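Local coordinates for tail fiber protein (Pseudomonas aeruginosa, PDB 6CL6) that forms the receptor-binding fiber of the R2 pyocin, a contractile injection system, and probably recognises the target cell surface through its C-terminal part, at residues S287-W301 against S313-L325. Sequence-based numbering, arbitrary orientation.
Sequences SGWWRDNDTGLIRQW and SITFPIPFPTLCL
I318 lays its CD1 over one face of the W289 indole, 3.8 Å from the centroid of the five-membered ring, a CH-pi contact, while its CG2 reaches W289 NE1 at 3.6 Å. The indole belongs to the β-hairpin of strands 288-292 and 297-306, in the five-stranded antiparallel sheet of the C-terminal domain, consistent with an H-type lectin-like fold; the loop 316-323, which joins strand 310-315 to strand 324-331, folds back across one face of that hairpin. Farther along, I298 CG2 lies 3.9 Å from F320 CE1, and I298 CD1 meets P321 CD tip to tip at 3.6 Å. P317 wedges in at the other end, its CG resting 3.5 Å from G288 O. On the far side of the hairpin, W290 NE1 hydrogen-bonds OD2 of D292 of a neighbouring subunit, so the loop packs on the face turned from that interface.

Between these apolar groups stands Q300, with CG anti to its carbonyl carbon (chi1 -45°) and the chain extended beyond it, which carries the amide up to the loop backbone. There both ends of the amide engage one residue: OE1 accepts from I318 N in a nearly straight bond (178°), and NE2 donates to I318 O at 2.8 Å. This two-point grip fixes the rotation of the amide, whose plane stands 66° from the F320 ring and whose NE2 lies over the centre of that ring, 3.4 Å above its plane.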
loop_
_atom_site.group_PDB
_atom_site.type_symbol
_atom_site.label_atom_id
_atom_site.label_comp_id
_atom_site.label_asym_id
_atom_site.label_seq_id
_atom_site.Cartn_x
_atom_site.Cartn_y
_atom_site.Cartn_z
ATOM N N SER A 287 -77.595 -9.328 -53.195
ATOM C CA SER A 287 -76.671 -10.128 -53.987
ATOM C C SER A 287 -75.339 -10.065 -53.257
ATOM O O SER A 287 -74.803 -8.975 -53.028
ATOM C CB SER A 287 -76.539 -9.592 -55.409
ATOM O OG SER A 287 -77.773 -9.666 -56.095
ATOM N N GLY A 288 -74.810 -11.220 -52.882
ATOM C CA GLY A 288 -73.632 -11.180 -52.034
ATOM C C GLY A 288 -72.874 -12.486 -52.046
ATOM O O GLY A 288 -73.233 -13.433 -52.746
ATOM N N TRP A 289 -71.795 -12.511 -51.253
ATOM C CA TRP A 289 -70.922 -13.662 -51.187
ATOM C C TRP A 289 -70.325 -13.765 -49.788
ATOM O O TRP A 289 -70.329 -12.807 -49.007
ATOM C CB TRP A 289 -69.823 -13.564 -52.237
ATOM C CG TRP A 289 -69.020 -12.298 -52.108
ATOM C CD1 TRP A 289 -69.229 -11.125 -52.772
ATOM C CD2 TRP A 289 -67.890 -12.086 -51.264
ATOM N NE1 TRP A 289 -68.293 -10.190 -52.391
ATOM C CE2 TRP A 289 -67.460 -10.759 -51.465
ATOM C CE3 TRP A 289 -67.195 -12.887 -50.351
ATOM C CZ2 TRP A 289 -66.365 -10.217 -50.794
ATOM C CZ3 TRP A 289 -66.102 -12.343 -49.681
ATOM C CH2 TRP A 289 -65.707 -11.021 -49.900
ATOM N N TRP A 290 -69.833 -14.953 -49.481
ATOM C CA TRP A 290 -69.165 -15.232 -48.205
ATOM C C TRP A 290 -68.038 -16.204 -48.509
ATOM O O TRP A 290 -68.202 -17.135 -49.304
ATOM C CB TRP A 290 -70.153 -15.817 -47.173
ATOM C CG TRP A 290 -69.560 -16.301 -45.900
ATOM C CD1 TRP A 290 -69.364 -15.581 -44.744
ATOM C CD2 TRP A 290 -69.083 -17.626 -45.619
ATOM N NE1 TRP A 290 -68.797 -16.372 -43.786
ATOM C CE2 TRP A 290 -68.605 -17.627 -44.292
ATOM C CE3 TRP A 290 -69.001 -18.798 -46.365
ATOM C CZ2 TRP A 290 -68.055 -18.767 -43.691
ATOM C CZ3 TRP A 290 -68.462 -19.934 -45.763
ATOM C CH2 TRP A 290 -68.004 -19.903 -44.441
ATOM N N ARG A 291 -66.888 -15.989 -47.869
ATOM C CA ARG A 291 -65.692 -16.748 -48.180
ATOM C C ARG A 291 -65.030 -17.203 -46.887
ATOM O O ARG A 291 -64.710 -16.382 -46.019
ATOM C CB ARG A 291 -64.726 -15.914 -49.014
ATOM C CG ARG A 291 -63.478 -16.647 -49.427
ATOM C CD ARG A 291 -62.702 -15.787 -50.460
ATOM N NE ARG A 291 -61.593 -16.511 -51.066
ATOM C CZ ARG A 291 -61.026 -16.184 -52.227
ATOM N NH1 ARG A 291 -61.474 -15.140 -52.922
ATOM N NH2 ARG A 291 -60.017 -16.906 -52.697
ATOM N N ASP A 292 -64.849 -18.506 -46.761
ATOM C CA ASP A 292 -64.042 -19.085 -45.687
ATOM C C ASP A 292 -62.589 -19.066 -46.144
ATOM O O ASP A 292 -62.167 -19.886 -46.956
ATOM C CB ASP A 292 -64.499 -20.504 -45.370
ATOM C CG ASP A 292 -63.518 -21.217 -44.440
ATOM O OD1 ASP A 292 -63.136 -20.615 -43.413
ATOM O OD2 ASP A 292 -63.096 -22.341 -44.758
ATOM N N ASN A 293 -61.807 -18.146 -45.608
ATOM C CA ASN A 293 -60.422 -18.023 -46.033
ATOM C C ASN A 293 -59.520 -19.100 -45.469
ATOM O O ASN A 293 -58.410 -19.255 -45.982
ATOM C CB ASN A 293 -59.947 -16.625 -45.676
ATOM C CG ASN A 293 -60.696 -15.564 -46.478
ATOM O OD1 ASN A 293 -60.640 -15.567 -47.705
ATOM N ND2 ASN A 293 -61.441 -14.703 -45.793
ATOM N N ASP A 294 -59.984 -19.885 -44.491
ATOM C CA ASP A 294 -59.236 -21.068 -44.080
ATOM C C ASP A 294 -59.134 -22.073 -45.216
ATOM O O ASP A 294 -58.084 -22.688 -45.415
ATOM C CB ASP A 294 -59.906 -21.748 -42.870
ATOM C CG ASP A 294 -59.812 -20.944 -41.599
ATOM O OD1 ASP A 294 -58.764 -20.311 -41.379
ATOM O OD2 ASP A 294 -60.762 -20.966 -40.785
ATOM N N THR A 295 -60.241 -22.303 -45.932
ATOM C CA THR A 295 -60.281 -23.303 -46.979
ATOM C C THR A 295 -60.450 -22.721 -48.380
ATOM O O THR A 295 -60.182 -23.423 -49.366
ATOM C CB THR A 295 -61.437 -24.291 -46.734
ATOM O OG1 THR A 295 -62.695 -23.618 -46.869
ATOM C CG2 THR A 295 -61.351 -24.901 -45.341
ATOM N N GLY A 296 -60.927 -21.491 -48.498
ATOM C CA GLY A 296 -61.242 -20.921 -49.799
ATOM C C GLY A 296 -62.643 -21.200 -50.297
ATOM O O GLY A 296 -62.981 -20.778 -51.405
ATOM N N LEU A 297 -63.469 -21.897 -49.524
ATOM C CA LEU A 297 -64.848 -22.129 -49.942
ATOM C C LEU A 297 -65.601 -20.808 -50.012
ATOM O O LEU A 297 -65.502 -19.961 -49.112
ATOM C CB LEU A 297 -65.544 -23.088 -48.978
ATOM C CG LEU A 297 -67.016 -23.390 -49.253
ATOM C CD1 LEU A 297 -67.158 -24.217 -50.514
ATOM C CD2 LEU A 297 -67.623 -24.107 -48.073
ATOM N N ILE A 298 -66.343 -20.623 -51.109
ATOM C CA ILE A 298 -67.117 -19.416 -51.341
ATOM C C ILE A 298 -68.568 -19.826 -51.557
ATOM O O ILE A 298 -68.838 -20.784 -52.294
ATOM C CB ILE A 298 -66.617 -18.627 -52.566
ATOM C CG1 ILE A 298 -65.194 -18.111 -52.314
ATOM C CG2 ILE A 298 -67.584 -17.477 -52.900
ATOM C CD1 ILE A 298 -64.541 -17.583 -53.544
ATOM N N ARG A 299 -69.475 -19.099 -50.919
ATOM C CA ARG A 299 -70.903 -19.217 -51.175
ATOM C C ARG A 299 -71.424 -17.875 -51.663
ATOM O O ARG A 299 -71.021 -16.819 -51.161
ATOM C CB ARG A 299 -71.686 -19.641 -49.930
ATOM C CG ARG A 299 -71.343 -21.037 -49.430
ATOM C CD ARG A 299 -72.408 -21.546 -48.452
ATOM N NE ARG A 299 -73.691 -21.856 -49.097
ATOM C CZ ARG A 299 -74.009 -23.039 -49.644
ATOM N NH1 ARG A 299 -73.137 -24.043 -49.643
ATOM N NH2 ARG A 299 -75.203 -23.215 -50.186
ATOM N N GLN A 300 -72.330 -17.918 -52.637
ATOM C CA GLN A 300 -72.863 -16.706 -53.227
ATOM C C GLN A 300 -74.368 -16.895 -53.421
ATOM O O GLN A 300 -74.874 -18.012 -53.367
ATOM C CB GLN A 300 -72.199 -16.384 -54.577
ATOM C CG GLN A 300 -70.684 -16.522 -54.595
ATOM C CD GLN A 300 -70.043 -15.778 -55.774
ATOM O OE1 GLN A 300 -70.371 -14.632 -56.039
ATOM N NE2 GLN A 300 -69.151 -16.448 -56.484
ATOM N N TRP A 301 -75.063 -15.778 -53.631
ATOM C CA TRP A 301 -76.519 -15.816 -53.761
ATOM C C TRP A 301 -76.997 -14.577 -54.496
ATOM O O TRP A 301 -76.278 -13.584 -54.629
ATOM C CB TRP A 301 -77.205 -15.893 -52.392
ATOM C CG TRP A 301 -76.754 -14.811 -51.488
ATOM C CD1 TRP A 301 -77.316 -13.583 -51.328
ATOM C CD2 TRP A 301 -75.612 -14.847 -50.612
ATOM N NE1 TRP A 301 -76.582 -12.850 -50.409
ATOM C CE2 TRP A 301 -75.554 -13.617 -49.946
ATOM C CE3 TRP A 301 -74.650 -15.821 -50.317
ATOM C CZ2 TRP A 301 -74.547 -13.312 -49.016
ATOM C CZ3 TRP A 301 -73.658 -15.516 -49.390
ATOM C CH2 TRP A 301 -73.633 -14.278 -48.756
ATOM N N SER A 313 -80.104 -16.472 -67.334
ATOM C CA SER A 313 -78.707 -16.528 -66.940
ATOM C C SER A 313 -78.455 -15.632 -65.741
ATOM O O SER A 313 -79.081 -14.584 -65.585
ATOM C CB SER A 313 -77.817 -16.083 -68.105
ATOM O OG SER A 313 -77.894 -17.006 -69.171
ATOM N N ILE A 314 -77.537 -16.061 -64.872
ATOM C CA ILE A 314 -77.128 -15.227 -63.753
ATOM C C ILE A 314 -75.622 -15.022 -63.830
ATOM O O ILE A 314 -74.884 -15.826 -64.407
ATOM C CB ILE A 314 -77.506 -15.805 -62.367
ATOM C CG1 ILE A 314 -76.868 -17.181 -62.160
ATOM C CG2 ILE A 314 -79.035 -15.867 -62.208
ATOM C CD1 ILE A 314 -76.884 -17.673 -60.687
ATOM N N THR A 315 -75.181 -13.932 -63.229
ATOM C CA THR A 315 -73.762 -13.634 -63.054
ATOM C C THR A 315 -73.473 -13.556 -61.569
ATOM O O THR A 315 -74.166 -12.835 -60.825
ATOM C CB THR A 315 -73.374 -12.320 -63.748
ATOM O OG1 THR A 315 -73.651 -12.423 -65.148
ATOM C CG2 THR A 315 -71.883 -12.030 -63.548
ATOM N N PHE A 316 -72.462 -14.311 -61.130
ATOM C CA PHE A 316 -72.145 -14.378 -59.719
ATOM C C PHE A 316 -71.630 -13.028 -59.229
ATOM O O PHE A 316 -70.888 -12.353 -59.949
ATOM C CB PHE A 316 -71.086 -15.447 -59.471
ATOM C CG PHE A 316 -71.510 -16.828 -59.875
ATOM C CD1 PHE A 316 -72.752 -17.327 -59.523
ATOM C CD2 PHE A 316 -70.668 -17.624 -60.622
ATOM C CE1 PHE A 316 -73.124 -18.604 -59.892
ATOM C CE2 PHE A 316 -71.042 -18.891 -60.996
ATOM C CZ PHE A 316 -72.261 -19.392 -60.625
ATOM N N PRO A 317 -71.976 -12.630 -57.998
ATOM C CA PRO A 317 -71.440 -11.367 -57.450
ATOM C C PRO A 317 -69.936 -11.211 -57.598
ATOM O O PRO A 317 -69.470 -10.110 -57.944
ATOM C CB PRO A 317 -71.876 -11.430 -55.980
ATOM C CG PRO A 317 -73.169 -12.212 -56.014
ATOM C CD PRO A 317 -72.994 -13.239 -57.104
ATOM N N ILE A 318 -69.159 -12.260 -57.327
ATOM C CA ILE A 318 -67.738 -12.280 -57.675
ATOM C C ILE A 318 -67.453 -13.559 -58.449
ATOM O O ILE A 318 -68.155 -14.568 -58.290
ATOM C CB ILE A 318 -66.835 -12.207 -56.425
ATOM C CG1 ILE A 318 -67.139 -13.380 -55.473
ATOM C CG2 ILE A 318 -67.015 -10.879 -55.717
ATOM C CD1 ILE A 318 -66.196 -13.441 -54.269
ATOM N N PRO A 319 -66.418 -13.562 -59.270
ATOM C CA PRO A 319 -66.039 -14.802 -59.953
ATOM C C PRO A 319 -65.505 -15.815 -58.965
ATOM O O PRO A 319 -64.800 -15.468 -58.006
ATOM C CB PRO A 319 -64.932 -14.354 -60.926
ATOM C CG PRO A 319 -65.024 -12.877 -60.981
ATOM C CD PRO A 319 -65.542 -12.433 -59.662
ATOM N N PHE A 320 -65.846 -17.071 -59.200
ATOM C CA PHE A 320 -65.182 -18.156 -58.492
ATOM C C PHE A 320 -63.744 -18.250 -59.003
ATOM O O PHE A 320 -63.523 -18.241 -60.221
ATOM C CB PHE A 320 -65.907 -19.479 -58.697
ATOM C CG PHE A 320 -67.194 -19.594 -57.932
ATOM C CD1 PHE A 320 -67.190 -19.798 -56.551
ATOM C CD2 PHE A 320 -68.424 -19.544 -58.600
ATOM C CE1 PHE A 320 -68.385 -19.927 -55.848
ATOM C CE2 PHE A 320 -69.622 -19.668 -57.889
ATOM C CZ PHE A 320 -69.604 -19.863 -56.531
ATOM N N PRO A 321 -62.741 -18.280 -58.119
ATOM C CA PRO A 321 -61.350 -18.330 -58.611
ATOM C C PRO A 321 -61.054 -19.522 -59.501
ATOM O O PRO A 321 -60.291 -19.384 -60.465
ATOM C CB PRO A 321 -60.535 -18.379 -57.307
ATOM C CG PRO A 321 -61.370 -17.642 -56.334
ATOM C CD PRO A 321 -62.804 -17.988 -56.675
ATOM N N THR A 322 -61.652 -20.682 -59.231
ATOM C CA THR A 322 -61.368 -21.890 -59.995
ATOM C C THR A 322 -62.623 -22.523 -60.580
ATOM O O THR A 322 -62.667 -22.767 -61.790
ATOM C CB THR A 322 -60.620 -22.895 -59.107
ATOM O OG1 THR A 322 -59.401 -22.305 -58.652
ATOM C CG2 THR A 322 -60.293 -24.154 -59.876
ATOM N N LEU A 323 -63.633 -22.837 -59.770
ATOM C CA LEU A 323 -64.835 -23.438 -60.334
ATOM C C LEU A 323 -66.009 -23.316 -59.375
ATOM O O LEU A 323 -65.843 -23.201 -58.168
ATOM C CB LEU A 323 -64.625 -24.918 -60.690
ATOM C CG LEU A 323 -64.785 -25.949 -59.580
ATOM C CD1 LEU A 323 -64.673 -27.353 -60.143
ATOM C CD2 LEU A 323 -63.747 -25.740 -58.485
ATOM N N CYS A 324 -67.208 -23.335 -59.948
ATOM C CA CYS A 324 -68.429 -23.468 -59.167
ATOM C C CYS A 324 -68.667 -24.947 -58.891
ATOM O O CYS A 324 -68.590 -25.771 -59.808
ATOM C CB CYS A 324 -69.598 -22.858 -59.933
ATOM S SG CYS A 324 -71.168 -23.147 -59.159
ATOM N N LEU A 325 -68.920 -25.287 -57.624
ATOM C CA LEU A 325 -69.112 -26.680 -57.233
ATOM C C LEU A 325 -70.575 -27.130 -57.247
ATOM O O LEU A 325 -70.844 -28.341 -57.274
ATOM C CB LEU A 325 -68.532 -26.918 -55.842
ATOM C CG LEU A 325 -67.001 -26.929 -55.783
ATOM C CD1 LEU A 325 -66.525 -26.989 -54.339
ATOM C CD2 LEU A 325 -66.435 -28.092 -56.596
#